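Local coordinates for GCN5-related N-acetyltransferase (Anabaena variabilis, PDB 2OZG), which binds coenzyme A and probably transfers acetyl groups to amines, perhaps of aminoglycosides, as a GCN5-related N-acetyltransferase, at residues R9-T13 against D94-L100; A296-R300 against L355-L359; L310-D316 against G343-I349. All coordinates share one frame; numbering follows the deposited sequence. Where two conformers were deposited one is given.

Interaction 1: residues R9-T13 against D94-L100; sequences RFKYT and DGAAIAL. With COA (coenzyme A), chain C.
The turn ending at Gly95 and the first turn of helix 96-110 make up the pyrophosphate-binding site of the GNAT fold; Phe10 of the first strand packs on that turn and Tyr12 on Leu100. One face of the Phe10 ring takes the CA of Ala96, a CH-pi contact 3.8 Å from the ring centroid, while CD of Arg9 lies over the opposite face near the rim. Ala96 CB reaches Phe10 CE1 at 3.5 Å, and Ala99 CB approaches CD2 obliquely. Further along, Leu100 CD1 meets the edge of the Tyr12 ring; the Tyr12 hydroxyl bonds to Glu107. Arg9, a poorly ordered residue, forms a salt bridge from NH2 to Asp94 OD2 at 2.8 Å. The oxygen sits over one face of the guanidinium, so charge acts there and no N-H points at it. Asp94 also pairs with Arg55. Replacing Phe10 by alanine would remove the ring, and is likely to open a gap beside Ala96 and Ala99 and leave the Ala96 CA-H without its CH-pi partner. The backbone N of Gly95 (2.7 Å to O2A), Ala97 and Ile98 (2.8 Å to O1A) bond to the coenzyme A pyrophosphate, whose negative charge is thus met by backbone N-H groups at a helix N terminus.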
loop_
_atom_site.group_PDB
_atom_site.type_symbol
_atom_site.label_atom_id
_atom_site.label_comp_id
_atom_site.label_asym_id
_atom_site.label_seq_id
_atom_site.Cartn_x
_atom_site.Cartn_y
_atom_site.Cartn_z
ATOM N N ARG A 9 -11.638 10.780 -47.959
ATOM C CA ARG A 9 -10.625 11.070 -46.883
ATOM C C ARG A 9 -10.151 9.792 -46.158
ATOM O O ARG A 9 -8.942 9.560 -46.025
ATOM C CB ARG A 9 -11.213 12.011 -45.852
ATOM C CG ARG A 9 -10.176 12.576 -44.929
ATOM C CD ARG A 9 -10.858 13.095 -43.722
ATOM N NE ARG A 9 -10.049 14.074 -43.027
ATOM C CZ ARG A 9 -10.415 14.654 -41.891
ATOM N NH1 ARG A 9 -11.567 14.327 -41.299
ATOM N NH2 ARG A 9 -9.615 15.555 -41.338
ATOM N N PHE A 10 -11.114 9.012 -45.657
ATOM C CA PHE A 10 -10.833 7.723 -45.044
ATOM C C PHE A 10 -11.294 6.640 -45.994
ATOM O O PHE A 10 -12.420 6.664 -46.435
ATOM C CB PHE A 10 -11.558 7.535 -43.732
ATOM C CG PHE A 10 -11.131 8.475 -42.660
ATOM C CD1 PHE A 10 -9.815 8.505 -42.224
ATOM C CD2 PHE A 10 -12.047 9.292 -42.046
ATOM C CE1 PHE A 10 -9.422 9.373 -41.219
ATOM C CE2 PHE A 10 -11.660 10.163 -41.040
ATOM C CZ PHE A 10 -10.344 10.203 -40.630
ATOM N N LYS A 11 -10.422 5.699 -46.316
ATOM C CA LYS A 11 -10.765 4.601 -47.182
ATOM C C LYS A 11 -10.680 3.338 -46.314
ATOM O O LYS A 11 -9.714 3.154 -45.566
ATOM C CB LYS A 11 -9.817 4.552 -48.396
ATOM C CG LYS A 11 -10.137 3.442 -49.395
ATOM C CD LYS A 11 -9.063 3.264 -50.447
ATOM C CE LYS A 11 -9.485 2.214 -51.466
ATOM N NZ LYS A 11 -8.622 2.157 -52.707
ATOM N N TYR A 12 -11.702 2.488 -46.411
ATOM C CA TYR A 12 -11.803 1.240 -45.629
ATOM C C TYR A 12 -11.483 0.056 -46.517
ATOM O O TYR A 12 -12.080 -0.047 -47.557
ATOM C CB TYR A 12 -13.250 1.123 -45.127
ATOM C CG TYR A 12 -13.668 -0.162 -44.442
ATOM C CD1 TYR A 12 -13.360 -0.395 -43.117
ATOM C CD2 TYR A 12 -14.476 -1.104 -45.101
ATOM C CE1 TYR A 12 -13.773 -1.558 -42.477
ATOM C CE2 TYR A 12 -14.904 -2.267 -44.463
ATOM C CZ TYR A 12 -14.542 -2.490 -43.148
ATOM O OH TYR A 12 -14.959 -3.629 -42.470
ATOM N N THR A 13 -10.606 -0.869 -46.101
ATOM C CA THR A 13 -10.259 -2.000 -46.949
ATOM C C THR A 13 -9.981 -3.270 -46.152
ATOM O O THR A 13 -9.817 -3.231 -44.967
ATOM C CB THR A 13 -8.952 -1.693 -47.751
ATOM O OG1 THR A 13 -7.796 -1.898 -46.927
ATOM C CG2 THR A 13 -8.955 -0.262 -48.273
ATOM N N ASP A 94 -9.766 12.907 -35.099
ATOM C CA ASP A 94 -10.109 13.356 -36.439
ATOM C C ASP A 94 -11.239 12.527 -37.062
ATOM O O ASP A 94 -11.451 12.590 -38.237
ATOM C CB ASP A 94 -8.847 13.264 -37.303
ATOM C CG ASP A 94 -8.877 14.195 -38.510
ATOM O OD1 ASP A 94 -9.408 15.314 -38.377
ATOM O OD2 ASP A 94 -8.344 13.814 -39.585
ATOM N N GLY A 95 -11.957 11.738 -36.288
ATOM C CA GLY A 95 -13.079 10.974 -36.835
ATOM C C GLY A 95 -12.696 9.668 -37.524
ATOM O O GLY A 95 -13.533 9.013 -38.172
ATOM N N ALA A 96 -11.441 9.247 -37.363
ATOM C CA ALA A 96 -11.005 8.024 -38.053
ATOM C C ALA A 96 -11.649 6.795 -37.411
ATOM O O ALA A 96 -12.059 5.899 -38.126
ATOM C CB ALA A 96 -9.514 7.904 -38.072
ATOM N N ALA A 97 -11.731 6.751 -36.078
ATOM C CA ALA A 97 -12.330 5.570 -35.428
ATOM C C ALA A 97 -13.823 5.399 -35.728
ATOM O O ALA A 97 -14.284 4.288 -35.943
ATOM C CB ALA A 97 -12.059 5.528 -33.869
ATOM N N ILE A 98 -14.586 6.483 -35.723
ATOM C CA ILE A 98 -15.999 6.354 -35.984
ATOM C C ILE A 98 -16.165 5.998 -37.470
ATOM O O ILE A 98 -16.967 5.145 -37.814
ATOM C CB ILE A 98 -16.791 7.610 -35.524
ATOM C CG1 ILE A 98 -18.279 7.405 -35.732
ATOM C CG2 ILE A 98 -16.335 8.863 -36.232
ATOM C CD1 ILE A 98 -18.852 6.239 -34.965
ATOM N N ALA A 99 -15.355 6.573 -38.352
ATOM C CA ALA A 99 -15.463 6.184 -39.750
ATOM C C ALA A 99 -15.244 4.675 -39.851
ATOM O O ALA A 99 -16.030 3.960 -40.441
ATOM C CB ALA A 99 -14.468 6.958 -40.621
ATOM N N LEU A 100 -14.180 4.183 -39.227
ATOM C CA LEU A 100 -13.877 2.752 -39.256
ATOM C C LEU A 100 -15.062 1.891 -38.781
ATOM O O LEU A 100 -15.494 0.915 -39.438
ATOM C CB LEU A 100 -12.637 2.485 -38.373
ATOM C CG LEU A 100 -12.163 1.036 -38.201
ATOM C CD1 LEU A 100 -11.844 0.306 -39.529
ATOM C CD2 LEU A 100 -10.964 1.035 -37.301
HETATM N N1A COA C . -12.317 8.441 -24.640
HETATM C C2A COA C . -13.592 8.816 -24.862
HETATM N N3A COA C . -14.062 9.055 -26.103
HETATM C C4A COA C . -13.231 8.926 -27.166
HETATM C C5A COA C . -11.902 8.553 -26.984
HETATM C C6A COA C . -11.454 8.308 -25.670
HETATM N N6A COA C . -10.190 7.936 -25.373
HETATM N N7A COA C . -11.348 8.525 -28.220
HETATM C C8A COA C . -12.298 8.870 -29.126
HETATM N N9A COA C . -13.444 9.109 -28.467
HETATM C C1B COA C . -14.779 9.516 -28.998
HETATM C C2B COA C . -14.830 11.006 -29.326
HETATM O O2B COA C . -15.163 11.818 -28.176
HETATM C C3B COA C . -15.840 11.058 -30.466
HETATM O O3B COA C . -17.154 11.429 -30.029
HETATM P P3B COA C . -17.681 12.962 -30.215
HETATM O O7A COA C . -18.035 13.048 -31.690
HETATM O O8A COA C . -18.828 13.059 -29.214
HETATM O O9A COA C . -16.495 13.857 -29.876
HETATM C C4B COA C . -15.847 9.665 -31.091
HETATM O O4B COA C . -15.128 8.805 -30.198
HETATM C C5B COA C . -15.205 9.647 -32.480
HETATM O O5B COA C . -13.813 9.974 -32.351
HETATM P P1A COA C . -12.673 9.514 -33.420
HETATM O O1A COA C . -13.309 8.704 -34.524
HETATM O O2A COA C . -11.871 10.762 -33.793
HETATM O O3A COA C . -11.710 8.584 -32.480
HETATM P P2A COA C . -10.088 8.426 -32.671
HETATM O O4A COA C . -9.844 8.312 -34.178
HETATM O O5A COA C . -9.418 9.574 -31.919
HETATM O O6A COA C . -9.797 6.978 -31.905
HETATM C CBP COA C . -8.736 5.348 -30.221
HETATM C CCP COA C . -8.674 6.665 -31.025
HETATM C CDP COA C . -9.509 4.362 -31.095
HETATM C CEP COA C . -9.648 5.635 -29.031
HETATM C CAP COA C . -7.252 4.858 -29.896
HETATM O OAP COA C . -6.801 3.771 -30.773
HETATM C C9P COA C . -6.765 4.477 -28.470
HETATM O O9P COA C . -6.387 5.403 -27.569
HETATM N N8P COA C . -6.572 3.212 -28.043
HETATM C C7P COA C . -6.793 1.868 -28.579
HETATM C C6P COA C . -7.710 1.281 -27.517
HETATM C C5P COA C . -9.158 1.299 -27.983
HETATM O O5P COA C . -9.659 2.313 -28.463
HETATM N N4P COA C . -9.866 0.171 -27.820
HETATM C C3P COA C . -11.269 -0.031 -28.168
HETATM C C2P COA C . -11.539 -1.497 -27.913
HETATM S S1P COA C . -10.669 -2.548 -29.149
#

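Interaction 2: residues A296-R300 against L355-L359; sequences ALEAR and LYTSL
Two helix ends of the sterol carrier protein-like domain meet here, that of helix 293-299 and that of helix 349-357. Tyr356 and Arg300 carry the contact, each bonding to the backbone on the other side. The Tyr356 hydroxyl donates to Ala296 O at 2.7 Å. It comes from above the carbonyl plane, 46° out of it, while the oxygen lies at the edge of the ring. Within the segment Ala296 O receives weak bonds from Ala299 N and Arg300 N, and the phenol adds a short one. Arg300 runs back the other way over the ring. Its CG is anti to the backbone N (chi1 -166°) and the chain stays extended to NE, which lays CD over one face of Tyr356, 4.0 Å from the centroid. The guanidinium then stands nearly perpendicular to the ring, the planes 87° apart. Its NE and NH2 both donate to Tyr356 O, each at 2.9 Å, and that oxygen lies almost in the guanidinium plane. This side-on grip on one atom fixes the rotation of the guanidinium. Leu297 CD2 touches the ring edge at CD2 of Tyr356, 3.9 Å away, and Ala296 CB packs against CE2. Trp72 meets Tyr356 edge-to-face. Arg300 NH2 is also near Ser358 OG, but at a poor angle; this hydroxyl bonds to Phe385 O and to His179. Ser358, with positive phi, ends helix 349-357 in a Schellman motif, and Arg300 holds the carbonyl oxygen of Tyr356 in that last turn.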
loop_
_atom_site.group_PDB
_atom_site.type_symbol
_atom_site.label_atom_id
_atom_site.label_comp_id
_atom_site.label_asym_id
_atom_site.label_seq_id
_atom_site.Cartn_x
_atom_site.Cartn_y
_atom_site.Cartn_z
ATOM N N ALA A 296 -32.261 -10.051 -36.057
ATOM C CA ALA A 296 -31.798 -10.245 -34.666
ATOM C C ALA A 296 -32.937 -10.798 -33.797
ATOM O O ALA A 296 -32.749 -11.784 -33.078
ATOM C CB ALA A 296 -31.275 -8.966 -34.075
ATOM N N LEU A 297 -34.112 -10.194 -33.907
ATOM C CA LEU A 297 -35.285 -10.612 -33.142
ATOM C C LEU A 297 -35.788 -12.008 -33.544
ATOM O O LEU A 297 -36.187 -12.785 -32.671
ATOM C CB LEU A 297 -36.401 -9.590 -33.262
ATOM C CG LEU A 297 -36.097 -8.290 -32.526
ATOM C CD1 LEU A 297 -37.082 -7.174 -32.920
ATOM C CD2 LEU A 297 -36.061 -8.520 -31.014
ATOM N N GLU A 298 -35.737 -12.331 -34.848
ATOM C CA GLU A 298 -36.180 -13.641 -35.313
ATOM C C GLU A 298 -35.198 -14.751 -34.997
ATOM O O GLU A 298 -35.583 -15.911 -34.887
ATOM C CB GLU A 298 -36.503 -13.611 -36.817
ATOM C CG GLU A 298 -37.700 -12.712 -37.138
ATOM C CD GLU A 298 -38.137 -12.792 -38.557
ATOM O OE1 GLU A 298 -37.271 -13.142 -39.391
ATOM O OE2 GLU A 298 -39.351 -12.500 -38.807
ATOM N N ALA A 299 -33.930 -14.422 -34.795
ATOM C CA ALA A 299 -32.944 -15.448 -34.500
ATOM C C ALA A 299 -32.861 -15.844 -33.045
ATOM O O ALA A 299 -32.415 -16.942 -32.728
ATOM C CB ALA A 299 -31.590 -14.994 -34.991
ATOM N N ARG A 300 -33.330 -14.971 -32.158
ATOM C CA ARG A 300 -33.261 -15.169 -30.705
ATOM C C ARG A 300 -34.288 -16.162 -30.212
ATOM O O ARG A 300 -35.331 -16.305 -30.843
ATOM C CB ARG A 300 -33.622 -13.819 -30.054
ATOM C CG ARG A 300 -33.312 -13.647 -28.595
ATOM C CD ARG A 300 -33.974 -12.412 -28.136
ATOM N NE ARG A 300 -33.671 -12.003 -26.768
ATOM C CZ ARG A 300 -34.249 -12.478 -25.683
ATOM N NH1 ARG A 300 -35.114 -13.478 -25.758
ATOM N NH2 ARG A 300 -33.933 -11.981 -24.508
ATOM N N LEU A 355 -32.345 -4.012 -24.140
ATOM C CA LEU A 355 -33.613 -4.717 -23.990
ATOM C C LEU A 355 -33.474 -6.163 -24.458
ATOM O O LEU A 355 -33.880 -7.105 -23.764
ATOM C CB LEU A 355 -34.689 -4.034 -24.838
ATOM C CG LEU A 355 -36.094 -4.678 -24.807
ATOM C CD1 LEU A 355 -36.697 -4.573 -23.438
ATOM C CD2 LEU A 355 -37.021 -4.088 -25.839
ATOM N N TYR A 356 -32.880 -6.319 -25.645
ATOM C CA TYR A 356 -32.680 -7.625 -26.293
ATOM C C TYR A 356 -31.929 -8.638 -25.475
ATOM O O TYR A 356 -32.287 -9.810 -25.404
ATOM C CB TYR A 356 -31.905 -7.408 -27.590
ATOM C CG TYR A 356 -31.635 -8.626 -28.493
ATOM C CD1 TYR A 356 -30.549 -9.427 -28.311
ATOM C CD2 TYR A 356 -32.433 -8.893 -29.564
ATOM C CE1 TYR A 356 -30.266 -10.501 -29.195
ATOM C CE2 TYR A 356 -32.180 -9.986 -30.419
ATOM C CZ TYR A 356 -31.094 -10.763 -30.229
ATOM O OH TYR A 356 -30.861 -11.838 -31.098
ATOM N N THR A 357 -30.867 -8.188 -24.828
ATOM C CA THR A 357 -30.019 -9.089 -24.015
ATOM C C THR A 357 -30.475 -9.391 -22.603
ATOM O O THR A 357 -29.883 -10.256 -21.932
ATOM C CB THR A 357 -28.608 -8.467 -23.876
ATOM O OG1 THR A 357 -28.708 -7.245 -23.149
ATOM C CG2 THR A 357 -28.022 -8.245 -25.227
ATOM N N SER A 358 -31.518 -8.709 -22.147
ATOM C CA SER A 358 -32.006 -8.833 -20.780
ATOM C C SER A 358 -31.053 -8.307 -19.738
ATOM O O SER A 358 -31.152 -8.668 -18.581
ATOM C CB SER A 358 -32.353 -10.300 -20.400
ATOM O OG SER A 358 -32.915 -10.919 -21.499
ATOM N N LEU A 359 -30.136 -7.423 -20.103
ATOM C CA LEU A 359 -29.272 -6.831 -19.088
ATOM C C LEU A 359 -30.117 -6.006 -18.116
ATOM O O LEU A 359 -29.911 -6.053 -16.886
ATOM C CB LEU A 359 -28.218 -5.907 -19.760
ATOM C CG LEU A 359 -27.243 -5.261 -18.784
ATOM C CD1 LEU A 359 -26.479 -6.277 -17.977
ATOM C CD2 LEU A 359 -26.295 -4.318 -19.506
#

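Interaction 3: residues L310-D316 against G343-I349; sequences LHLEVQD and GELQLDI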
loop_
_atom_site.group_PDB
_atom_site.type_symbol
_atom_site.label_atom_id
_atom_site.label_comp_id
_atom_site.label_asym_id
_atom_site.label_seq_id
_atom_site.Cartn_x
_atom_site.Cartn_y
_atom_site.Cartn_z
ATOM N N LEU A 310 -45.606 -7.288 -29.606
ATOM C CA LEU A 310 -45.073 -6.019 -29.153
ATOM C C LEU A 310 -44.854 -5.092 -30.338
ATOM O O LEU A 310 -44.152 -5.454 -31.275
ATOM C CB LEU A 310 -43.752 -6.230 -28.341
ATOM C CG LEU A 310 -43.103 -4.986 -27.724
ATOM C CD1 LEU A 310 -44.051 -4.219 -26.814
ATOM C CD2 LEU A 310 -41.884 -5.396 -26.971
ATOM N N HIS A 311 -45.460 -3.904 -30.306
ATOM C CA HIS A 311 -45.370 -2.943 -31.427
ATOM C C HIS A 311 -44.280 -1.914 -31.143
ATOM O O HIS A 311 -44.458 -0.979 -30.373
ATOM C CB HIS A 311 -46.729 -2.274 -31.705
ATOM C CG HIS A 311 -47.772 -3.190 -32.260
ATOM N ND1 HIS A 311 -48.662 -2.794 -33.230
ATOM C CD2 HIS A 311 -48.049 -4.490 -32.006
ATOM C CE1 HIS A 311 -49.470 -3.797 -33.520
ATOM N NE2 HIS A 311 -49.106 -4.842 -32.798
ATOM N N LEU A 312 -43.155 -2.093 -31.810
ATOM C CA LEU A 312 -41.941 -1.299 -31.581
ATOM C C LEU A 312 -41.800 -0.169 -32.566
ATOM O O LEU A 312 -42.302 -0.246 -33.712
ATOM C CB LEU A 312 -40.713 -2.183 -31.826
ATOM C CG LEU A 312 -40.480 -3.446 -30.973
ATOM C CD1 LEU A 312 -39.505 -4.420 -31.655
ATOM C CD2 LEU A 312 -39.917 -3.007 -29.625
ATOM N N GLU A 313 -41.113 0.869 -32.118
ATOM C CA GLU A 313 -40.747 1.987 -32.960
ATOM C C GLU A 313 -39.289 2.268 -32.718
ATOM O O GLU A 313 -38.894 2.736 -31.670
ATOM C CB GLU A 313 -41.592 3.217 -32.691
ATOM C CG GLU A 313 -41.460 4.246 -33.807
ATOM C CD GLU A 313 -42.518 5.287 -33.708
ATOM O OE1 GLU A 313 -42.635 5.902 -32.630
ATOM O OE2 GLU A 313 -43.251 5.472 -34.699
ATOM N N VAL A 314 -38.478 1.992 -33.725
ATOM C CA VAL A 314 -37.040 2.084 -33.545
ATOM C C VAL A 314 -36.387 3.213 -34.348
ATOM O O VAL A 314 -36.768 3.451 -35.485
ATOM C CB VAL A 314 -36.364 0.747 -33.971
ATOM C CG1 VAL A 314 -34.849 0.744 -33.661
ATOM C CG2 VAL A 314 -37.058 -0.438 -33.323
ATOM N N GLN A 315 -35.449 3.918 -33.719
ATOM C CA GLN A 315 -34.638 4.917 -34.401
ATOM C C GLN A 315 -33.275 4.295 -34.651
ATOM O O GLN A 315 -32.743 3.615 -33.787
ATOM C CB GLN A 315 -34.453 6.220 -33.596
ATOM C CG GLN A 315 -33.503 7.195 -34.315
ATOM C CD GLN A 315 -33.338 8.576 -33.664
ATOM O OE1 GLN A 315 -34.254 9.109 -33.020
ATOM N NE2 GLN A 315 -32.165 9.177 -33.877
ATOM N N ASP A 316 -32.736 4.503 -35.847
ATOM C CA ASP A 316 -31.354 4.080 -36.191
ATOM C C ASP A 316 -30.876 5.104 -37.203
ATOM O O ASP A 316 -31.310 5.093 -38.374
ATOM C CB ASP A 316 -31.303 2.690 -36.799
ATOM C CG ASP A 316 -29.907 2.156 -36.931
ATOM O OD1 ASP A 316 -28.932 2.933 -37.046
ATOM O OD2 ASP A 316 -29.770 0.918 -36.913
ATOM N N GLY A 343 -46.318 1.240 -32.846
ATOM C CA GLY A 343 -45.164 1.798 -32.162
ATOM C C GLY A 343 -45.480 2.256 -30.748
ATOM O O GLY A 343 -45.227 3.403 -30.378
ATOM N N GLU A 344 -45.965 1.308 -29.955
ATOM C CA GLU A 344 -46.314 1.480 -28.568
ATOM C C GLU A 344 -45.088 1.526 -27.690
ATOM O O GLU A 344 -45.188 1.946 -26.552
ATOM C CB GLU A 344 -47.245 0.349 -28.089
ATOM C CG GLU A 344 -46.665 -1.079 -28.235
ATOM C CD GLU A 344 -47.654 -2.270 -27.963
ATOM O OE1 GLU A 344 -48.809 -2.082 -27.501
ATOM O OE2 GLU A 344 -47.225 -3.415 -28.250
ATOM N N LEU A 345 -43.955 1.054 -28.191
ATOM C CA LEU A 345 -42.722 1.072 -27.417
ATOM C C LEU A 345 -41.656 1.630 -28.306
ATOM O O LEU A 345 -41.282 0.993 -29.298
ATOM C CB LEU A 345 -42.376 -0.306 -26.889
ATOM C CG LEU A 345 -41.141 -0.416 -25.967
ATOM C CD1 LEU A 345 -41.208 -1.689 -25.147
ATOM C CD2 LEU A 345 -39.844 -0.400 -26.740
ATOM N N GLN A 346 -41.181 2.825 -27.949
ATOM C CA GLN A 346 -40.221 3.569 -28.757
ATOM C C GLN A 346 -38.864 3.625 -28.142
ATOM O O GLN A 346 -38.726 3.897 -26.955
ATOM C CB GLN A 346 -40.694 5.006 -28.883
ATOM C CG GLN A 346 -42.194 5.060 -29.212
ATOM C CD GLN A 346 -42.878 6.197 -28.433
ATOM O OE1 GLN A 346 -43.502 5.961 -27.395
ATOM N NE2 GLN A 346 -42.679 7.428 -28.887
ATOM N N LEU A 347 -37.852 3.424 -28.973
ATOM C CA LEU A 347 -36.504 3.448 -28.502
ATOM C C LEU A 347 -35.534 3.594 -29.659
ATOM O O LEU A 347 -35.848 3.384 -30.821
ATOM C CB LEU A 347 -36.191 2.157 -27.718
ATOM C CG LEU A 347 -36.670 0.822 -28.243
ATOM C CD1 LEU A 347 -36.489 0.581 -29.680
ATOM C CD2 LEU A 347 -36.010 -0.311 -27.453
ATOM N N ASP A 348 -34.333 3.985 -29.297
ATOM C CA ASP A 348 -33.245 4.065 -30.216
ATOM C C ASP A 348 -32.680 2.664 -30.320
ATOM O O ASP A 348 -32.855 1.851 -29.414
ATOM C CB ASP A 348 -32.178 4.991 -29.605
ATOM C CG ASP A 348 -31.004 5.189 -30.521
ATOM O OD1 ASP A 348 -31.214 5.831 -31.570
ATOM O OD2 ASP A 348 -29.885 4.684 -30.190
ATOM N N ILE A 349 -31.938 2.409 -31.391
ATOM C CA ILE A 349 -31.293 1.125 -31.584
ATOM C C ILE A 349 -30.419 0.728 -30.353
ATOM O O ILE A 349 -30.247 -0.462 -30.059
ATOM C CB ILE A 349 -30.508 1.151 -32.936
ATOM C CG1 ILE A 349 -30.197 -0.253 -33.402
ATOM C CG2 ILE A 349 -29.210 1.996 -32.861
ATOM C CD1 ILE A 349 -31.467 -1.008 -33.858
HETATM O O HOH W 1 -45.111 -0.782 -34.181
HETATM O O HOH W 2 -45.245 5.680 -32.165
#
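Strands 308-315 and 345-348 run parallel, the axes of these short segments 4.6 Å apart and 28° from alignment, as neighbours in the five-stranded mixed sheet of the sterol carrier protein-like domain. The ladder runs from Leu345 N to His311 O, through Glu313 N to Leu345 O and Leu347 N to Glu313 O, to Gln315 N with Leu347 O. Ile349 N continues it to Gln315 O. Leu312, Val314, Leu345 and Leu347 share one face. Leu312 and Leu345 lie side by side, CD2 to CD2 at 3.9 Å. Val314 CG2 meets Leu347 CD1 at 3.8 Å, and Val314 CG1 packs on Ile349 CD1. Leu310 CD1 touches Leu345 CD1. Glu313, Gln346, Gln315 and Asp348 lie on the other face. There Glu313 OE1 is 3.5 Å from Gln346 CG. At the far end Asp348 is an N-cap for helix 349-357, and its OD2 pairs with Lys350. Asp316 OD2 is in a salt bridge with Arg289. Gly343 enters with positive phi; a side chain there would crowd Glu313 CB. One water joins Gly343 N to Leu312 O, another Gly343 O to Glu313 OE1. A chi1 of 58°, with CG set between the backbone N and the carbonyl carbon, turns the otherwise extended Glu344 chain back to the neighbouring strand. Glu344 OE2 is in a salt bridge with Lys380. The same oxygen accepts from His311 N at 2.8 Å, on the anti side and with a nearly straight N-H...O angle of 167°.

In the fold
From the N terminus, interaction 1 closes first. It brings the opening strand against the start of helix 96-110, at the coenzyme A site of the first acetyltransferase domain. The other two contacts come later, in the sterol carrier protein-like range. Interaction 2 closes a loop from helix 293-299 to helix 349-357, and interaction 3 is nested inside it. The link is direct, since each helix adjoins one of the paired strands in sequence. The two contacts touch where Leu297 packs on Leu312 and Leu355 on Leu347, so the helices lie against the leucine face of the sheet. Interaction 1 stays apart, its centre about 29 Å from each of the other two centres.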